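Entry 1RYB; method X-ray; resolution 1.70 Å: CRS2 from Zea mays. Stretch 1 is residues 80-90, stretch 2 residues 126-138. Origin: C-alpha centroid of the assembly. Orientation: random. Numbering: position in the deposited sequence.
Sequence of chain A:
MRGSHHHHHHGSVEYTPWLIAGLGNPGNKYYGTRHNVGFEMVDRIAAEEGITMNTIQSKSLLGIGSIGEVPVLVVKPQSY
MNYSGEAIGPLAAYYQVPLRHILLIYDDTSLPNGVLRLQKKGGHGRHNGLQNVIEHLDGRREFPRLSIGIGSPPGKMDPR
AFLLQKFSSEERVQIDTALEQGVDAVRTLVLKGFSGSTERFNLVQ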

# COMPACT_ATOMS: atom_id res chain seq x y z
N TYR A 80 3.48 10.32 8.34
CA TYR A 80 3.56 9.28 9.36
C TYR A 80 2.36 8.40 9.19
O TYR A 80 1.27 8.88 8.75
N MET A 81 2.55 7.13 9.53
CA MET A 81 1.51 6.09 9.33
C MET A 81 0.09 6.45 9.85
O MET A 81 -0.91 6.29 9.19
N ASN A 82 0.06 7.07 11.03
CA ASN A 82 -1.15 7.37 11.70
C ASN A 82 -1.92 8.43 11.02
O ASN A 82 -3.10 8.64 11.35
N TYR A 83 -1.25 9.21 10.14
CA TYR A 83 -2.00 10.30 9.46
C TYR A 83 -2.12 10.09 7.94
O TYR A 83 -2.35 11.06 7.17
N SER A 84 -2.03 8.82 7.50
CA SER A 84 -2.08 8.48 6.12
C SER A 84 -3.34 9.05 5.43
O SER A 84 -3.32 9.42 4.25
N GLY A 85 -4.48 9.05 6.12
CA GLY A 85 -5.71 9.48 5.50
C GLY A 85 -5.69 10.96 5.20
O GLY A 85 -6.33 11.45 4.20
N GLU A 86 -4.98 11.67 6.04
CA GLU A 86 -4.83 13.10 5.85
C GLU A 86 -4.21 13.41 4.54
O GLU A 86 -4.45 14.47 4.01
N ALA A 87 -3.31 12.51 4.05
CA ALA A 87 -2.68 12.69 2.76
C ALA A 87 -3.59 12.15 1.61
O ALA A 87 -3.79 12.81 0.57
N ILE A 88 -4.14 10.91 1.78
CA ILE A 88 -4.87 10.27 0.72
C ILE A 88 -6.23 10.88 0.41
O ILE A 88 -6.63 10.98 -0.76
N GLY A 89 -7.00 11.26 1.44
CA GLY A 89 -8.33 11.83 1.14
C GLY A 89 -8.26 12.99 0.19
O GLY A 89 -8.97 13.03 -0.79
N PRO A 90 -7.43 14.00 0.51
CA PRO A 90 -7.35 15.16 -0.33
C PRO A 90 -6.88 14.85 -1.73
O PRO A 90 -7.28 15.55 -2.67
N ARG A 126 -7.01 -3.23 12.70
CA ARG A 126 -6.24 -2.51 13.73
C ARG A 126 -4.96 -1.91 13.19
O ARG A 126 -4.01 -1.58 13.95
N HIS A 127 -4.89 -1.83 11.87
CA HIS A 127 -3.73 -1.22 11.26
C HIS A 127 -3.98 0.30 11.34
O HIS A 127 -4.97 0.79 10.83
N ASN A 128 -3.11 1.02 12.04
CA ASN A 128 -3.33 2.44 12.27
C ASN A 128 -3.46 3.26 11.01
O ASN A 128 -4.23 4.25 10.97
N GLY A 129 -2.65 2.90 9.99
CA GLY A 129 -2.67 3.64 8.78
C GLY A 129 -3.97 3.39 8.06
O GLY A 129 -4.59 4.29 7.50
N LEU A 130 -4.34 2.16 7.94
CA LEU A 130 -5.60 1.85 7.25
C LEU A 130 -6.79 2.46 8.01
O LEU A 130 -7.70 3.00 7.42
N GLN A 131 -6.70 2.43 9.31
CA GLN A 131 -7.75 3.01 10.07
C GLN A 131 -7.89 4.49 9.75
O GLN A 131 -8.98 5.00 9.56
N ASN A 132 -6.79 5.24 9.75
CA ASN A 132 -6.87 6.65 9.42
C ASN A 132 -7.36 6.90 7.99
O ASN A 132 -8.03 7.90 7.74
N VAL A 133 -7.02 6.01 7.03
CA VAL A 133 -7.52 6.21 5.63
C VAL A 133 -9.02 6.10 5.60
O VAL A 133 -9.70 6.87 5.00
N ILE A 134 -9.53 5.10 6.25
CA ILE A 134 -10.97 4.89 6.25
C ILE A 134 -11.70 6.12 6.83
O ILE A 134 -12.74 6.61 6.34
N GLU A 135 -11.21 6.57 7.94
CA GLU A 135 -11.81 7.69 8.51
C GLU A 135 -11.80 8.89 7.52
O GLU A 135 -12.79 9.57 7.37
N HIS A 136 -10.67 9.19 6.84
CA HIS A 136 -10.61 10.28 5.89
C HIS A 136 -11.33 10.04 4.59
O HIS A 136 -11.37 10.93 3.72
N LEU A 137 -11.88 8.83 4.46
CA LEU A 137 -12.70 8.51 3.32
C LEU A 137 -14.19 8.46 3.74
O LEU A 137 -14.99 7.61 3.31
N ASP A 138 -14.49 9.31 4.69
CA ASP A 138 -15.83 9.40 5.21
C ASP A 138 -16.33 8.13 5.87
O ASP A 138 -17.50 7.79 5.76

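What holds the start of the first helix against the helix that begins at Asn128? The side chain of Asn132 does most of the polar work. Its CA-to-CB bond points toward the other stretch, and chi1 in the t well (-168°) carries the amide to the first turn of the helix, where Gly85 N has no backbone partner within the stretch. Asn132 OD1 accepts from Gly85 N at 2.6 Å, a short bond, and more weakly from Glu86 N, with Asn132 OD1 and Glu86 N 3.4 Å apart. Nearer the outside, Asn128 and Asn82, both with chi1 in m, meet through their amides: Asn128 ND2 donates to Asn82 OD1 at 3.1 Å. The CB of Asn82 points away from stretch 2, but the end of the side chain comes back to make this bond.

How does a water extend this network? One water joins three side chains from the two stretches. It donates to Glu86 OE1 at 2.5 Å and accepts from Asn132 ND2 at 3.1 Å, so both ends of the Asn132 amide serve the contact. It also lies 2.8 Å from His136 NE2, in a hydrogen bond. Glu86 (chi1 m, chi2 t) reaches this site along the imidazole of His136, with Glu86 CG 3.4 Å from His136 CE1. The His136 ring, chi1 m, has Glu86 N and Gly85 C over one face.

Why can the backbones come so close? Glycine makes the room. Gly85 CA lies 3.7 Å from Val133 CA, and a CB on Gly85 would clash with Asn132 O and His136 CD2. The bare CA of Gly85 instead makes a CH...O contact with Asn132 O at 3.6 Å. Gly129 does the same on the other stretch: its CA is 3.2 Å from Met81 O, and a CB there would run into Met81 SD. The helix axes approach to 7.4 Å, crossing at -41°.

Which side chains fill the buried flank? Met81, with chi1 t and both chi2 and chi3 p, has a CA-to-CB bond that runs sideways, but its end comes nearer stretch 2, placing Met81 SD 3.5 Å from His127 CE1 at the ring edge. His127, chi1 t, also caps its own helix: ND1 accepts from Leu130 N at 3.1 Å and, weakly, from Gly129 N at 3.1 Å. Ser84 points toward stretch 2 but turns its hydroxyl back, OG donating to Met81 O at 2.7 Å, while its CB sits 4.0 Å from Val133 CG2. Farther along, Ile88 (m, t) packs CD1 against Val133 CG2 at 3.8 Å, and Leu137 CD2 comes within 4.3 Å of Gly89 CA.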

# COMPACT_ATOMS: atom_id res chain seq x y z
CB TYR A 80 3.64 9.77 10.83
CG TYR A 80 5.00 10.37 11.08
CD1 TYR A 80 5.18 11.75 10.98
CD2 TYR A 80 6.09 9.57 11.42
CE1 TYR A 80 6.43 12.30 11.29
CE2 TYR A 80 7.36 10.10 11.65
CZ TYR A 80 7.53 11.48 11.53
OH TYR A 80 8.79 11.99 11.80
CB MET A 81 1.99 4.80 10.00
CG MET A 81 1.07 3.63 9.75
SD MET A 81 0.94 3.24 8.00
CE MET A 81 2.37 2.14 7.83
CB ASN A 82 -0.86 7.90 13.15
CG ASN A 82 -0.53 6.78 14.10
OD1 ASN A 82 -0.66 5.62 13.75
ND2 ASN A 82 -0.14 7.14 15.35
CB TYR A 83 -1.34 11.65 9.77
CG TYR A 83 -1.22 11.81 11.23
CD1 TYR A 83 -2.32 12.18 12.01
CD2 TYR A 83 -0.00 11.61 11.88
CE1 TYR A 83 -2.20 12.26 13.41
CE2 TYR A 83 0.14 11.71 13.26
CZ TYR A 83 -0.97 12.06 14.04
OH TYR A 83 -0.81 12.24 15.41
CB SER A 84 -2.01 6.97 5.95
OG SER A 84 -0.76 6.47 6.46
CB GLU A 86 -3.99 13.77 7.00
CG GLU A 86 -4.81 13.70 8.30
CD GLU A 86 -4.20 14.41 9.46
OE1 GLU A 86 -4.58 14.21 10.57
OE2 GLU A 86 -3.13 15.11 9.20
CB ALA A 87 -1.38 11.89 2.72
CB ILE A 88 -4.93 8.78 0.99
CG1 ILE A 88 -3.51 8.19 0.84
CG2 ILE A 88 -5.92 8.10 0.03
CD1 ILE A 88 -3.32 6.93 1.69
CB PRO A 90 -6.49 16.21 0.39
CG PRO A 90 -6.70 15.86 1.86
CD PRO A 90 -6.89 14.35 1.86
CB ARG A 126 -5.96 -3.39 14.97
CG ARG A 126 -7.28 -3.82 15.63
CD ARG A 126 -7.05 -4.76 16.83
NE ARG A 126 -6.18 -5.87 16.49
CZ ARG A 126 -5.48 -6.50 17.40
NH1 ARG A 126 -4.63 -7.49 17.09
NH2 ARG A 126 -5.68 -6.15 18.67
CB HIS A 127 -3.58 -1.72 9.78
CG HIS A 127 -2.30 -1.20 9.13
ND1 HIS A 127 -2.11 0.15 8.76
CD2 HIS A 127 -1.17 -1.89 8.80
CE1 HIS A 127 -0.90 0.23 8.19
NE2 HIS A 127 -0.30 -0.98 8.22
CB ASN A 128 -2.16 3.00 13.11
CG ASN A 128 -2.33 2.59 14.55
OD1 ASN A 128 -3.24 1.82 14.89
ND2 ASN A 128 -1.46 3.12 15.41
CB LEU A 130 -5.75 0.32 7.13
CG LEU A 130 -6.69 -0.19 6.10
CD1 LEU A 130 -6.46 0.53 4.75
CD2 LEU A 130 -6.23 -1.67 5.98
CB GLN A 131 -7.48 2.80 11.56
CG GLN A 131 -8.58 3.48 12.38
CD GLN A 131 -8.31 3.41 13.87
OE1 GLN A 131 -7.19 3.04 14.31
NE2 GLN A 131 -9.32 3.79 14.65
CB ASN A 132 -5.49 7.34 9.62
CG ASN A 132 -5.58 8.85 9.58
OD1 ASN A 132 -5.11 9.49 8.63
ND2 ASN A 132 -6.27 9.43 10.57
CB VAL A 133 -6.91 5.21 4.62
CG1 VAL A 133 -7.58 5.29 3.25
CG2 VAL A 133 -5.36 5.39 4.53
CB ILE A 134 -11.38 3.54 6.97
CG1 ILE A 134 -11.00 2.29 6.14
CG2 ILE A 134 -12.90 3.56 7.31
CD1 ILE A 134 -10.81 0.99 6.97
CB GLU A 135 -11.08 8.01 9.85
CG GLU A 135 -11.06 9.51 10.20
CD GLU A 135 -10.44 9.78 11.53
OE1 GLU A 135 -10.33 10.92 11.97
OE2 GLU A 135 -10.08 8.65 12.17
CB HIS A 136 -9.19 10.82 5.64
CG HIS A 136 -8.71 11.57 6.81
ND1 HIS A 136 -8.65 12.95 6.82
CD2 HIS A 136 -8.23 11.12 8.03
CE1 HIS A 136 -8.15 13.31 8.01
NE2 HIS A 136 -7.92 12.24 8.77
CB LEU A 137 -12.29 7.20 2.59
CG LEU A 137 -10.87 7.27 1.95
CD1 LEU A 137 -10.51 5.91 1.33
CD2 LEU A 137 -10.79 8.36 0.93
CB ASP A 138 -16.78 9.77 4.05
CG ASP A 138 -17.42 11.11 4.23
OD1 ASP A 138 -18.00 11.46 5.28
OD2 ASP A 138 -17.22 11.88 3.19
O HOH W 1 -6.35 12.45 11.08